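Local coordinates for SusD homolog (Bacteroides thetaiotaomicron, PDB 3EHM), which takes part in mucin O-glycan utilization and probably binds these glycans at the cell surface, as a SusD-family outer membrane lipoprotein, at residues Y183-Q188 with G195-W200; A125-N130 with V201-S206; I121-N126 with L171-E176. One frame throughout, in Å; residues are numbered along the deposited sequence.

How the contacts relate
Following the chain from its N terminus, all three contacts are built on or beside helix 116-140. Contact 3 comes first, where residues 121-126 meet 171-176 of helix 160-178 and close a loop with 44 residues between the segments. Contact 2 starts from an overlapping part of helix 116-140, sharing Ala-125 and Asn-126, and reaches on to residues 201-206 of helix 197-215. Contact 1, a short closure between 183-188 and 195-200, follows contact 3 in series and is nested inside the loop of contact 2. Val-175 packs on Ala-204, linking contacts 2 and 3, while Val-185 of the connecting loop and Trp-200 of helix 197-215 both pack on Ile-124 of helix 116-140.

Contact 1. Residues Y183-Q188 with G195-W200; sequences YSVMAQ and GNVQNW
With chi1 of Val-185 at 173° and that of Val-197 at 177°, each valine has CG1 anti to its own backbone N and CG2 beside it, and the two CG2 methyls are the atoms that meet, Val-185 CG2 lying 3.6 Å from Val-197 CG2. The side chains cross obliquely, a small apolar contact beside the one backbone hydrogen bond between the segments. That bond runs from Val-185 N to Gly-195 O over 3.1 Å; it is nearly straight, 160° at the hydrogen, and lies in the carbonyl plane on a lone pair. Ser-184 CA brings a C-H to the same oxygen, 3.3 Å from Gly-195 O. Of the residues here, Gly-195 gives up the most surface to the other segment. A CB on it would come 2.8 Å from Ala-187 CB, a clash, and its positive phi would also press that carbon against the preceding carbonyl, two independent reasons for a glycine. Next, Asn-196 is the N-cap of helix 197-215: its OD1 accepts from Asn-199 N at 3.2 Å, met from above the amide plane. A water takes up the first N-H of the helix, 2.9 Å from Val-197 N, and bonds weakly to Tyr-183 O, bridging the segments. Asp-190, from the intervening loop, accepts through OD2 from both Gly-195 N and Trp-200 NE1. The contact joins the start of helix 197-215 to the loop before it, while Val-185 and Trp-200 lean on Ile-124 of helix 116-140 and selenomethionine Met-186 packs on Tyr-25 and Phe-29 of helix 23-36.

Contact 2. Residues A125-N130 with V201-S206; sequences ANIVRN and VKLANS
Helices 116-140 and 197-215, two of the long helices of this TPR-clan protein, come together where Ile-127 faces Ala-204. Ile-127 CA and Ala-204 CA are 6.3 Å apart, a close approach consistent with the small side chain of the alanine. The isoleucine does most of the touching: CG1 is beside the backbone N and chi2 of 173° extends the chain, which carries its end methyl across the gap, with Ile-127 CD1 3.7 Å from Ala-204 CB. Behind that methyl, Ile-127 CG1 is still 4.2 Å from Ala-204 CB, so the alanine methyl meets the end of the chain more closely than its middle. The other branch goes to a different neighbour, more loosely, Ile-127 CG2 lying 4.3 Å from Leu-203 CD2. Leu-178 and Val-175 of helix 160-178 pack on Ile-127 and Ala-204 respectively, and Leu-203 also touches Phe-342 of strand 339-342. Nearby polar groups find partners in their own helix or in other parts of the chain, as Ser-206 OG does with Lys-202 O and Ile-239 N. Because every touching atom is carbon and all three residues are buried, the interface itself depends on shape and the exclusion of water, with no polar pair to set its alignment.

Contact 3. Residues I121-N126 with L171-E176; sequences ILEIAN and LSKSVE
Glu-123 and Ser-174 bury the most surface here, and one hydrogen bond joins them: Ser-174 OG donates to Glu-123 OE1 at 2.7 Å, using the anti lone pair, away from the other carboxylate oxygen. The hydroxyl also has a weak bond with Asp-170 O of its own helix. The glutamate chain bends at chi2 (-45°), which folds the carboxylate back against the serine, so that Glu-123 CD also lies 4.1 Å from Ser-174 CA. OE1 takes a second bond within its own helix, Asn-126 ND2 to Glu-123 OE1 at 3.2 Å and 167°, coming from above the carboxylate plane while staying in the plane of the amide. Two donors therefore limit how this buried carboxylate can turn. The amide is held at its other end too, Asn-126 OD1 accepting from Trp-103 NE1. Lys-173, third in buried surface, stretches its fully extended chain past the glutamate; Lys-173 NZ is 4.7 Å from Glu-123 OE2, too long for a salt bridge, but its positive charge may favour the ionised form of the buried acid. With an alanine here instead of Glu-123, the Asn-126 amide would probably lose its acceptor and the Ser-174 hydroxyl its partner across the contact. The axes of segments 121-126 and 171-176 approach to 9.4 Å and run in opposing senses at 143°, well inclined to each other, with Leu-177 and Leu-178 of helix 160-178 also against Glu-123, and Val-175 and Leu-171 packed on helix 197-215.

Contact 1. Residues Y183-Q188 with G195-W200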
loop_
_atom_site.group_PDB
_atom_site.type_symbol
_atom_site.label_atom_id
_atom_site.label_comp_id
_atom_site.label_asym_id
_atom_site.label_seq_id
_atom_site.Cartn_x
_atom_site.Cartn_y
_atom_site.Cartn_z
ATOM N N TYR A 183 -23.064 6.988 -20.176
ATOM C CA TYR A 183 -22.338 8.089 -20.804
ATOM C C TYR A 183 -21.142 8.520 -19.954
ATOM O O TYR A 183 -21.019 8.114 -18.801
ATOM C CB TYR A 183 -23.275 9.278 -21.018
ATOM C CG TYR A 183 -24.108 9.617 -19.806
ATOM C CD1 TYR A 183 -25.333 8.990 -19.580
ATOM C CD2 TYR A 183 -23.661 10.547 -18.869
ATOM C CE1 TYR A 183 -26.096 9.281 -18.449
ATOM C CE2 TYR A 183 -24.415 10.845 -17.733
ATOM C CZ TYR A 183 -25.630 10.206 -17.531
ATOM O OH TYR A 183 -26.368 10.484 -16.405
ATOM N N SER A 184 -20.267 9.342 -20.525
ATOM C CA SER A 184 -19.083 9.815 -19.813
ATOM C C SER A 184 -19.440 10.810 -18.710
ATOM O O SER A 184 -20.395 11.579 -18.836
ATOM C CB SER A 184 -18.104 10.461 -20.795
ATOM O OG SER A 184 -17.689 9.527 -21.779
ATOM N N VAL A 185 -18.663 10.793 -17.629
ATOM C CA VAL A 185 -18.894 11.683 -16.503
ATOM C C VAL A 185 -17.602 12.384 -16.075
ATOM O O VAL A 185 -16.608 11.731 -15.749
ATOM C CB VAL A 185 -19.471 10.906 -15.297
ATOM C CG1 VAL A 185 -19.534 11.812 -14.068
ATOM C CG2 VAL A 185 -20.859 10.381 -15.635
HETATM N N MSE A 186 -17.627 13.714 -16.086
HETATM C CA MSE A 186 -16.471 14.523 -15.698
HETATM C C MSE A 186 -15.163 14.145 -16.385
HETATM O O MSE A 186 -14.105 14.185 -15.759
HETATM C CB MSE A 186 -16.253 14.448 -14.188
HETATM C CG MSE A 186 -17.143 15.348 -13.358
HETATM SE SE MSE A 186 -16.464 15.380 -11.559
HETATM C CE MSE A 186 -16.651 13.496 -11.139
ATOM N N ALA A 187 -15.222 13.798 -17.665
ATOM C CA ALA A 187 -14.018 13.407 -18.394
ATOM C C ALA A 187 -12.869 14.405 -18.257
ATOM O O ALA A 187 -11.723 14.015 -18.046
ATOM C CB ALA A 187 -14.346 13.205 -19.871
ATOM N N GLN A 188 -13.178 15.690 -18.387
ATOM C CA GLN A 188 -12.163 16.731 -18.303
ATOM C C GLN A 188 -11.405 16.766 -16.979
ATOM O O GLN A 188 -10.245 17.172 -16.938
ATOM C CB GLN A 188 -12.796 18.107 -18.554
ATOM C CG GLN A 188 -11.812 19.268 -18.391
ATOM C CD GLN A 188 -12.427 20.621 -18.711
ATOM O OE1 GLN A 188 -11.761 21.657 -18.620
ATOM N NE2 GLN A 188 -13.700 20.620 -19.089
ATOM N N GLY A 195 -13.305 9.837 -17.671
ATOM C CA GLY A 195 -14.759 9.815 -17.691
ATOM C C GLY A 195 -15.462 8.501 -17.978
ATOM O O GLY A 195 -16.692 8.469 -18.038
ATOM N N ASN A 196 -14.706 7.423 -18.162
ATOM C CA ASN A 196 -15.294 6.113 -18.437
ATOM C C ASN A 196 -15.856 5.515 -17.144
ATOM O O ASN A 196 -15.115 4.943 -16.340
ATOM C CB ASN A 196 -14.234 5.171 -19.017
ATOM C CG ASN A 196 -14.824 3.857 -19.508
ATOM O OD1 ASN A 196 -15.728 3.297 -18.891
ATOM N ND2 ASN A 196 -14.300 3.356 -20.621
ATOM N N VAL A 197 -17.167 5.650 -16.951
ATOM C CA VAL A 197 -17.836 5.141 -15.752
ATOM C C VAL A 197 -17.689 3.627 -15.563
ATOM O O VAL A 197 -17.598 3.149 -14.433
ATOM C CB VAL A 197 -19.341 5.504 -15.766
ATOM C CG1 VAL A 197 -20.046 4.903 -14.553
ATOM C CG2 VAL A 197 -19.506 7.016 -15.774
ATOM N N GLN A 198 -17.676 2.875 -16.662
ATOM C CA GLN A 198 -17.528 1.422 -16.587
ATOM C C GLN A 198 -16.226 1.045 -15.884
ATOM O O GLN A 198 -16.181 0.072 -15.139
ATOM C CB GLN A 198 -17.565 0.808 -17.990
ATOM C CG GLN A 198 -18.961 0.756 -18.603
ATOM C CD GLN A 198 -19.768 2.011 -18.316
ATOM O OE1 GLN A 198 -20.481 2.090 -17.308
ATOM N NE2 GLN A 198 -19.646 3.006 -19.190
ATOM N N ASN A 199 -15.164 1.809 -16.123
ATOM C CA ASN A 199 -13.901 1.523 -15.462
ATOM C C ASN A 199 -14.001 1.886 -13.982
ATOM O O ASN A 199 -13.455 1.189 -13.133
ATOM C CB ASN A 199 -12.759 2.279 -16.137
ATOM C CG ASN A 199 -12.177 1.514 -17.312
ATOM O OD1 ASN A 199 -11.505 2.081 -18.169
ATOM N ND2 ASN A 199 -12.432 0.211 -17.348
ATOM N N TRP A 200 -14.707 2.969 -13.668
ATOM C CA TRP A 200 -14.864 3.350 -12.270
ATOM C C TRP A 200 -15.584 2.236 -11.518
ATOM O O TRP A 200 -15.291 1.973 -10.350
ATOM C CB TRP A 200 -15.640 4.662 -12.142
ATOM C CG TRP A 200 -14.759 5.862 -12.274
ATOM C CD1 TRP A 200 -14.637 6.679 -13.360
ATOM C CD2 TRP A 200 -13.827 6.347 -11.298
ATOM N NE1 TRP A 200 -13.684 7.643 -13.123
ATOM C CE2 TRP A 200 -13.172 7.462 -11.865
ATOM C CE3 TRP A 200 -13.482 5.945 -10.001
ATOM C CZ2 TRP A 200 -12.186 8.182 -11.177
ATOM C CZ3 TRP A 200 -12.501 6.661 -9.318
ATOM C CH2 TRP A 200 -11.866 7.767 -9.910
HETATM O O HOH W 1 -19.018 5.927 -19.199
#

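Contact 2. Residues A125-N130 with V201-S206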
loop_
_atom_site.group_PDB
_atom_site.type_symbol
_atom_site.label_atom_id
_atom_site.label_comp_id
_atom_site.label_asym_id
_atom_site.label_seq_id
_atom_site.Cartn_x
_atom_site.Cartn_y
_atom_site.Cartn_z
ATOM N N ALA A 125 -16.953 10.269 -6.602
ATOM C CA ALA A 125 -16.211 10.940 -5.539
ATOM C C ALA A 125 -16.157 10.022 -4.315
ATOM O O ALA A 125 -15.153 9.978 -3.604
ATOM C CB ALA A 125 -16.886 12.258 -5.185
ATOM N N ASN A 126 -17.239 9.284 -4.077
ATOM C CA ASN A 126 -17.292 8.363 -2.947
ATOM C C ASN A 126 -16.273 7.228 -3.110
ATOM O O ASN A 126 -15.662 6.789 -2.140
ATOM C CB ASN A 126 -18.707 7.783 -2.785
ATOM C CG ASN A 126 -19.685 8.777 -2.163
ATOM O OD1 ASN A 126 -19.277 9.736 -1.508
ATOM N ND2 ASN A 126 -20.980 8.533 -2.347
ATOM N N ILE A 127 -16.091 6.749 -4.335
ATOM C CA ILE A 127 -15.128 5.680 -4.582
ATOM C C ILE A 127 -13.716 6.192 -4.291
ATOM O O ILE A 127 -12.937 5.537 -3.598
ATOM C CB ILE A 127 -15.194 5.185 -6.043
ATOM C CG1 ILE A 127 -16.552 4.526 -6.304
ATOM C CG2 ILE A 127 -14.046 4.202 -6.318
ATOM C CD1 ILE A 127 -16.785 4.154 -7.763
ATOM N N VAL A 128 -13.390 7.368 -4.819
ATOM C CA VAL A 128 -12.073 7.957 -4.587
ATOM C C VAL A 128 -11.857 8.175 -3.089
ATOM O O VAL A 128 -10.778 7.910 -2.566
ATOM C CB VAL A 128 -11.920 9.301 -5.329
ATOM C CG1 VAL A 128 -10.596 9.952 -4.970
ATOM C CG2 VAL A 128 -11.990 9.066 -6.828
ATOM N N ARG A 129 -12.889 8.652 -2.399
ATOM C CA ARG A 129 -12.785 8.882 -0.962
ATOM C C ARG A 129 -12.510 7.568 -0.230
ATOM O O ARG A 129 -11.653 7.501 0.655
ATOM C CB ARG A 129 -14.080 9.483 -0.417
ATOM C CG ARG A 129 -13.991 9.868 1.054
ATOM C CD ARG A 129 -15.363 10.019 1.687
ATOM N NE ARG A 129 -16.015 8.725 1.877
ATOM C CZ ARG A 129 -17.134 8.549 2.570
ATOM N NH1 ARG A 129 -17.733 9.586 3.137
ATOM N NH2 ARG A 129 -17.646 7.334 2.712
ATOM N N ASN A 130 -13.238 6.524 -0.608
ATOM C CA ASN A 130 -13.085 5.226 0.031
ATOM C C ASN A 130 -11.744 4.550 -0.230
ATOM O O ASN A 130 -11.245 3.830 0.628
ATOM C CB ASN A 130 -14.246 4.307 -0.357
ATOM C CG ASN A 130 -15.583 4.822 0.163
ATOM O OD1 ASN A 130 -15.639 5.477 1.204
ATOM N ND2 ASN A 130 -16.659 4.524 -0.555
ATOM N N VAL A 201 -16.522 1.579 -12.194
ATOM C CA VAL A 201 -17.258 0.481 -11.584
ATOM C C VAL A 201 -16.301 -0.676 -11.316
ATOM O O VAL A 201 -16.337 -1.289 -10.251
ATOM C CB VAL A 201 -18.408 -0.002 -12.499
ATOM C CG1 VAL A 201 -18.965 -1.322 -11.987
ATOM C CG2 VAL A 201 -19.515 1.054 -12.540
ATOM N N LYS A 202 -15.438 -0.970 -12.281
ATOM C CA LYS A 202 -14.475 -2.049 -12.114
ATOM C C LYS A 202 -13.558 -1.748 -10.938
ATOM O O LYS A 202 -13.219 -2.642 -10.167
ATOM C CB LYS A 202 -13.652 -2.231 -13.388
ATOM C CG LYS A 202 -14.469 -2.741 -14.568
ATOM C CD LYS A 202 -13.590 -2.987 -15.776
ATOM C CE LYS A 202 -14.388 -3.619 -16.902
ATOM N NZ LYS A 202 -13.499 -4.009 -18.026
ATOM N N LEU A 203 -13.157 -0.489 -10.796
ATOM C CA LEU A 203 -12.290 -0.114 -9.689
ATOM C C LEU A 203 -13.029 -0.328 -8.376
ATOM O O LEU A 203 -12.460 -0.839 -7.414
ATOM C CB LEU A 203 -11.848 1.348 -9.813
ATOM C CG LEU A 203 -11.133 1.935 -8.590
ATOM C CD1 LEU A 203 -9.907 1.090 -8.238
ATOM C CD2 LEU A 203 -10.729 3.371 -8.880
ATOM N N ALA A 204 -14.306 0.049 -8.345
ATOM C CA ALA A 204 -15.121 -0.116 -7.142
ATOM C C ALA A 204 -15.255 -1.584 -6.740
ATOM O O ALA A 204 -15.153 -1.924 -5.561
ATOM C CB ALA A 204 -16.514 0.493 -7.359
ATOM N N ASN A 205 -15.503 -2.452 -7.719
ATOM C CA ASN A 205 -15.645 -3.878 -7.445
ATOM C C ASN A 205 -14.307 -4.507 -7.069
ATOM O O ASN A 205 -14.260 -5.480 -6.321
ATOM C CB ASN A 205 -16.216 -4.620 -8.657
ATOM C CG ASN A 205 -17.689 -4.353 -8.870
ATOM O OD1 ASN A 205 -18.461 -4.242 -7.915
ATOM N ND2 ASN A 205 -18.093 -4.271 -10.133
ATOM N N SER A 206 -13.222 -3.959 -7.604
ATOM C CA SER A 206 -11.892 -4.479 -7.304
ATOM C C SER A 206 -11.559 -4.149 -5.855
ATOM O O SER A 206 -10.953 -4.953 -5.139
ATOM C CB SER A 206 -10.857 -3.857 -8.244
ATOM O OG SER A 206 -11.169 -4.149 -9.597
#

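Contact 3. Residues I121-N126 with L171-E176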
loop_
_atom_site.group_PDB
_atom_site.type_symbol
_atom_site.label_atom_id
_atom_site.label_comp_id
_atom_site.label_asym_id
_atom_site.label_seq_id
_atom_site.Cartn_x
_atom_site.Cartn_y
_atom_site.Cartn_z
ATOM N N ILE A 121 -21.576 11.731 -10.163
ATOM C CA ILE A 121 -20.385 12.460 -9.755
ATOM C C ILE A 121 -20.098 12.171 -8.289
ATOM O O ILE A 121 -18.965 11.874 -7.920
ATOM C CB ILE A 121 -20.568 13.978 -9.946
ATOM C CG1 ILE A 121 -20.460 14.321 -11.435
ATOM C CG2 ILE A 121 -19.534 14.741 -9.128
ATOM C CD1 ILE A 121 -20.634 15.793 -11.742
ATOM N N LEU A 122 -21.134 12.252 -7.457
ATOM C CA LEU A 122 -20.980 11.995 -6.031
ATOM C C LEU A 122 -20.498 10.573 -5.768
ATOM O O LEU A 122 -19.617 10.361 -4.936
ATOM C CB LEU A 122 -22.303 12.243 -5.289
ATOM C CG LEU A 122 -22.327 11.873 -3.797
ATOM C CD1 LEU A 122 -21.238 12.624 -3.055
ATOM C CD2 LEU A 122 -23.685 12.203 -3.206
ATOM N N GLU A 123 -21.063 9.595 -6.474
ATOM C CA GLU A 123 -20.649 8.209 -6.268
ATOM C C GLU A 123 -19.207 7.977 -6.714
ATOM O O GLU A 123 -18.490 7.180 -6.114
ATOM C CB GLU A 123 -21.593 7.239 -6.987
ATOM C CG GLU A 123 -23.004 7.174 -6.389
ATOM C CD GLU A 123 -23.011 7.079 -4.866
ATOM O OE1 GLU A 123 -22.177 6.343 -4.292
ATOM O OE2 GLU A 123 -23.864 7.741 -4.238
ATOM N N ILE A 124 -18.777 8.667 -7.765
ATOM C CA ILE A 124 -17.400 8.525 -8.226
ATOM C C ILE A 124 -16.510 9.142 -7.145
ATOM O O ILE A 124 -15.460 8.603 -6.797
ATOM C CB ILE A 124 -17.185 9.242 -9.584
ATOM C CG1 ILE A 124 -17.898 8.453 -10.687
ATOM C CG2 ILE A 124 -15.684 9.376 -9.893
ATOM C CD1 ILE A 124 -17.901 9.135 -12.034
ATOM N N ALA A 125 -16.953 10.269 -6.602
ATOM C CA ALA A 125 -16.211 10.940 -5.539
ATOM C C ALA A 125 -16.157 10.022 -4.315
ATOM O O ALA A 125 -15.153 9.978 -3.604
ATOM C CB ALA A 125 -16.886 12.258 -5.185
ATOM N N ASN A 126 -17.239 9.284 -4.077
ATOM C CA ASN A 126 -17.292 8.363 -2.947
ATOM C C ASN A 126 -16.273 7.228 -3.110
ATOM O O ASN A 126 -15.662 6.789 -2.140
ATOM C CB ASN A 126 -18.707 7.783 -2.785
ATOM C CG ASN A 126 -19.685 8.777 -2.163
ATOM O OD1 ASN A 126 -19.277 9.736 -1.508
ATOM N ND2 ASN A 126 -20.980 8.533 -2.347
ATOM N N LEU A 171 -19.764 0.809 -1.224
ATOM C CA LEU A 171 -19.210 0.475 -2.536
ATOM C C LEU A 171 -20.288 -0.158 -3.413
ATOM O O LEU A 171 -20.396 0.158 -4.596
ATOM C CB LEU A 171 -18.016 -0.480 -2.401
ATOM C CG LEU A 171 -16.706 0.168 -1.931
ATOM C CD1 LEU A 171 -15.648 -0.901 -1.688
ATOM C CD2 LEU A 171 -16.225 1.173 -2.984
ATOM N N SER A 172 -21.089 -1.046 -2.835
ATOM C CA SER A 172 -22.158 -1.689 -3.594
ATOM C C SER A 172 -23.173 -0.645 -4.047
ATOM O O SER A 172 -23.740 -0.750 -5.134
ATOM C CB SER A 172 -22.863 -2.750 -2.748
ATOM O OG SER A 172 -21.973 -3.792 -2.413
ATOM N N LYS A 173 -23.404 0.364 -3.211
ATOM C CA LYS A 173 -24.341 1.421 -3.563
ATOM C C LYS A 173 -23.816 2.206 -4.761
ATOM O O LYS A 173 -24.565 2.514 -5.688
ATOM C CB LYS A 173 -24.558 2.371 -2.388
ATOM C CG LYS A 173 -25.532 3.498 -2.707
ATOM C CD LYS A 173 -25.708 4.450 -1.536
ATOM C CE LYS A 173 -26.643 5.594 -1.911
ATOM N NZ LYS A 173 -26.815 6.565 -0.789
ATOM N N SER A 174 -22.528 2.532 -4.738
ATOM C CA SER A 174 -21.912 3.265 -5.839
ATOM C C SER A 174 -22.026 2.467 -7.138
ATOM O O SER A 174 -22.397 3.006 -8.181
ATOM C CB SER A 174 -20.433 3.542 -5.542
ATOM O OG SER A 174 -20.278 4.483 -4.493
ATOM N N VAL A 175 -21.702 1.181 -7.067
ATOM C CA VAL A 175 -21.760 0.302 -8.229
ATOM C C VAL A 175 -23.181 0.206 -8.792
ATOM O O VAL A 175 -23.391 0.318 -9.999
ATOM C CB VAL A 175 -21.254 -1.109 -7.862
ATOM C CG1 VAL A 175 -21.503 -2.079 -9.011
ATOM C CG2 VAL A 175 -19.762 -1.046 -7.533
ATOM N N GLU A 176 -24.153 0.004 -7.914
ATOM C CA GLU A 176 -25.538 -0.094 -8.346
ATOM C C GLU A 176 -25.966 1.123 -9.163
ATOM O O GLU A 176 -26.630 0.996 -10.191
ATOM C CB GLU A 176 -26.469 -0.238 -7.138
ATOM C CG GLU A 176 -27.839 0.382 -7.381
ATOM C CD GLU A 176 -28.963 -0.355 -6.686
ATOM O OE1 GLU A 176 -28.753 -1.520 -6.277
ATOM O OE2 GLU A 176 -30.067 0.225 -6.567
#